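Local coordinates for protein cytochrome P450 (Bacillus megaterium, PDB 5L92) that binds heme and the steroid corticosterone and oxidises steroids, probably as a cytochrome P450 monooxygenase, at residues Arg200-Lys205 with Asp212-Leu217. Sequence-based numbering, arbitrary orientation.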
ATOM      1  N   ARG A 200      25.209   3.478  -2.439  1.00 34.99           N
ATOM      2  CA  ARG A 200      26.028   2.843  -3.469  1.00 36.87           C
ATOM      3  C   ARG A 200      25.387   2.994  -4.847  1.00 37.25           C
ATOM      4  O   ARG A 200      26.025   3.469  -5.789  1.00 37.96           O
ATOM      5  CB  ARG A 200      26.267   1.377  -3.120  1.00 36.27           C
ATOM      6  CG  ARG A 200      27.196   0.646  -4.079  1.00 39.45           C
ATOM      7  CD  ARG A 200      27.523  -0.745  -3.594  1.00 41.78           C
ATOM      8  NE  ARG A 200      26.357  -1.528  -3.223  1.00 50.25           N
ATOM      9  CZ  ARG A 200      25.528  -2.111  -4.083  1.00 53.75           C
ATOM     10  NH1 ARG A 200      25.703  -1.999  -5.405  1.00 52.76           N
ATOM     11  NH2 ARG A 200      24.504  -2.809  -3.612  1.00 52.13           N
ATOM     12  N   ILE A 201      24.123   2.670  -4.988  1.00 34.88           N
ATOM     13  CA  ILE A 201      23.448   2.851  -6.250  1.00 34.30           C
ATOM     14  C   ILE A 201      23.640   4.269  -6.813  1.00 36.83           C
ATOM     15  O   ILE A 201      23.887   4.464  -7.970  1.00 38.52           O
ATOM     16  CB  ILE A 201      21.942   2.589  -6.114  1.00 34.27           C
ATOM     17  CG1 ILE A 201      21.673   1.190  -5.633  1.00 33.73           C
ATOM     18  CG2 ILE A 201      21.251   2.833  -7.419  1.00 32.53           C
ATOM     19  CD1 ILE A 201      22.171   0.142  -6.543  1.00 35.04           C
ATOM     20  N   ILE A 202      23.500   5.250  -5.963  1.00 36.42           N
ATOM     21  CA  ILE A 202      23.639   6.638  -6.345  1.00 39.35           C
ATOM     22  C   ILE A 202      25.039   6.903  -6.939  1.00 42.25           C
ATOM     23  O   ILE A 202      25.174   7.520  -7.967  1.00 44.06           O
ATOM     24  CB  ILE A 202      23.249   7.546  -5.167  1.00 38.26           C
ATOM     25  CG1 ILE A 202      21.776   7.398  -4.857  1.00 39.86           C
ATOM     26  CG2 ILE A 202      23.532   8.999  -5.416  1.00 46.16           C
ATOM     27  CD1 ILE A 202      21.368   8.046  -3.561  1.00 40.18           C
ATOM     28  N   GLU A 203      26.058   6.418  -6.258  1.00 43.58           N
ATOM     29  CA  GLU A 203      27.427   6.550  -6.709  1.00 47.41           C
ATOM     30  C   GLU A 203      27.541   5.936  -8.090  1.00 45.53           C
ATOM     31  O   GLU A 203      28.066   6.540  -8.984  1.00 46.03           O
ATOM     32  CB  GLU A 203      28.392   5.820  -5.784  1.00 50.08           C
ATOM     33  CG  GLU A 203      28.836   6.566  -4.546  1.00 62.48           C
ATOM     34  CD  GLU A 203      29.265   5.649  -3.384  1.00 84.21           C
ATOM     35  OE1 GLU A 203      29.980   4.631  -3.580  1.00 74.54           O
ATOM     36  OE2 GLU A 203      28.866   5.950  -2.243  1.00 83.05           O
ATOM     37  N   GLU A 204      27.032   4.726  -8.244  1.00 43.22           N
ATOM     38  CA  GLU A 204      27.108   4.042  -9.531  1.00 45.37           C
ATOM     39  C   GLU A 204      26.433   4.847 -10.640  1.00 48.96           C
ATOM     40  O   GLU A 204      26.911   4.853 -11.783  1.00 52.05           O
ATOM     41  CB  GLU A 204      26.480   2.656  -9.441  1.00 41.44           C
ATOM     42  CG  GLU A 204      27.138   1.717  -8.485  1.00 40.27           C
ATOM     43  CD  GLU A 204      26.416   0.382  -8.378  1.00 40.25           C
ATOM     44  OE1 GLU A 204      25.268   0.244  -8.879  1.00 42.44           O
ATOM     45  OE2 GLU A 204      26.995  -0.543  -7.790  1.00 41.46           O
ATOM     46  N   LYS A 205      25.319   5.501 -10.342  1.00 46.48           N
ATOM     47  CA  LYS A 205      24.579   6.250 -11.344  1.00 48.70           C
ATOM     48  C   LYS A 205      25.134   7.618 -11.674  1.00 50.61           C
ATOM     49  O   LYS A 205      24.861   8.154 -12.716  1.00 51.20           O
ATOM     50  CB  LYS A 205      23.103   6.337 -10.990  1.00 45.91           C
ATOM     51  CG  LYS A 205      22.459   4.985 -10.852  1.00 44.36           C
ATOM     52  CD  LYS A 205      21.047   4.898 -11.333  1.00 43.49           C
ATOM     53  CE  LYS A 205      20.576   3.459 -11.336  1.00 39.37           C
ATOM     54  NZ  LYS A 205      20.462   2.967 -12.708  1.00 39.35           N
ATOM     55  N   ASP A 212      16.085   5.682 -15.645  1.00 44.58           N
ATOM     56  CA  ASP A 212      15.420   5.360 -14.383  1.00 41.54           C
ATOM     57  C   ASP A 212      15.258   6.638 -13.575  1.00 38.69           C
ATOM     58  O   ASP A 212      15.877   7.661 -13.859  1.00 37.46           O
ATOM     59  CB  ASP A 212      16.198   4.314 -13.567  1.00 40.63           C
ATOM     60  CG  ASP A 212      17.685   4.673 -13.405  1.00 40.80           C
ATOM     61  OD1 ASP A 212      17.995   5.637 -12.677  1.00 39.30           O
ATOM     62  OD2 ASP A 212      18.536   3.973 -13.985  1.00 41.16           O
ATOM     63  N   ILE A 213      14.429   6.571 -12.540  1.00 36.92           N
ATOM     64  CA  ILE A 213      14.090   7.790 -11.832  1.00 35.46           C
ATOM     65  C   ILE A 213      15.176   8.214 -10.849  1.00 36.09           C
ATOM     66  O   ILE A 213      15.178   9.364 -10.405  1.00 35.90           O
ATOM     67  CB  ILE A 213      12.740   7.645 -11.115  1.00 34.92           C
ATOM     68  CG1 ILE A 213      12.306   9.000 -10.586  1.00 35.11           C
ATOM     69  CG2 ILE A 213      12.825   6.626 -10.000  1.00 36.66           C
ATOM     70  CD1 ILE A 213      10.867   9.183 -10.484  1.00 42.75           C
ATOM     71  N   ILE A 214      16.099   7.337 -10.478  1.00 35.70           N
ATOM     72  CA  ILE A 214      17.224   7.796  -9.675  1.00 36.90           C
ATOM     73  C   ILE A 214      18.132   8.699 -10.509  1.00 38.54           C
ATOM     74  O   ILE A 214      18.508   9.793 -10.074  1.00 39.33           O
ATOM     75  CB  ILE A 214      17.990   6.598  -9.094  1.00 38.03           C
ATOM     76  CG1 ILE A 214      17.084   5.872  -8.097  1.00 36.62           C
ATOM     77  CG2 ILE A 214      19.337   7.062  -8.442  1.00 38.69           C
ATOM     78  CD1 ILE A 214      17.756   4.715  -7.417  1.00 34.96           C
ATOM     79  N   SER A 215      18.493   8.245 -11.718  1.00 38.21           N
ATOM     80  CA  SER A 215      19.215   9.086 -12.671  1.00 40.12           C
ATOM     81  C   SER A 215      18.473  10.386 -12.909  1.00 40.73           C
ATOM     82  O   SER A 215      19.073  11.461 -12.911  1.00 41.32           O
ATOM     83  CB  SER A 215      19.396   8.347 -13.998  1.00 40.28           C
ATOM     84  OG  SER A 215      20.143   7.148 -13.838  1.00 41.08           O
ATOM     85  N   VAL A 216      17.151  10.320 -13.076  1.00 39.40           N
ATOM     86  CA  VAL A 216      16.430  11.538 -13.398  1.00 39.89           C
ATOM     87  C   VAL A 216      16.527  12.536 -12.258  1.00 41.19           C
ATOM     88  O   VAL A 216      16.569  13.742 -12.497  1.00 42.68           O
ATOM     89  CB  VAL A 216      14.970  11.222 -13.751  1.00 39.23           C
ATOM     90  CG1 VAL A 216      14.180  12.508 -13.871  1.00 39.16           C
ATOM     91  CG2 VAL A 216      14.914  10.454 -15.060  1.00 41.59           C
ATOM     92  N   LEU A 217      16.554  12.071 -11.006  1.00 39.96           N
ATOM     93  CA  LEU A 217      16.622  13.012  -9.896  1.00 40.77           C
ATOM     94  C   LEU A 217      18.029  13.541  -9.681  1.00 43.18           C
ATOM     95  O   LEU A 217      18.189  14.684  -9.251  1.00 43.60           O
ATOM     96  CB  LEU A 217      16.142  12.356  -8.614  1.00 39.16           C
ATOM     97  CG  LEU A 217      14.666  12.016  -8.624  1.00 37.23           C
ATOM     98  CD1 LEU A 217      14.449  10.841  -7.708  1.00 33.84           C
ATOM     99  CD2 LEU A 217      13.898  13.243  -8.195  1.00 41.12           C
TER
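Lys205 reaches across to Asp212, Ile214 and Ser215 where helix 177-207 gives way, after a short turn, to helix 213-222, the G and H helices of the cytochrome P450 fold. The two segments cross at 69°, with their axes 10.1 Å apart. Lys205 CB already lies 4.2 Å from Ser215 OG. CG stands anti to the carbonyl carbon, and from there the chain carries CD into the angle between the two helices. Lys205 CD is the busiest carbon: it sits 3.4 Å from Asp212 OD1, lies alongside Ser215 OG, and rests 4.0 Å from Ile214 CG2. CE passes both carboxylate oxygens, and a bend at chi4 (-108°) turns NZ onto Asp212 OD2 in a salt bridge. The ammonium comes from one side of the carboxylate plane, 42° out of it, and the modelled 2.5 Å between Lys205 NZ and Asp212 OD2 is doubtfully short. NZ also bonds the carbonyl oxygen of Gly152, which ties the end of the G helix to the chain just beyond helix 141-151.

Deeper in, Ile201 CG2 meets Ile214 CD1 at 4.0 Å, the two side chains crossing at about a right angle, while Ile202 CG1 faces Ile214 CG2 more loosely. Helix 229-245 lies under this apolar layer, touching Ile202 through Val233 and Ile214 through Ser236.

Asp212 works in two directions, since it is also the N-cap of the H helix. Replacing it by an alanine removes both carboxylate oxygens and is likely to leave the Lys205 ammonium without its charged mate and Ser215 N without its cap, with Ser215 OG losing the same acceptor. Ser215 OG, which accepts from Gly210 N, gives its own bond to Asp212 OD1 from the side of the carboxylate plane opposite Lys205 NZ, whereas Ser215 N meets that same OD1 almost straight, at 2.8 Å.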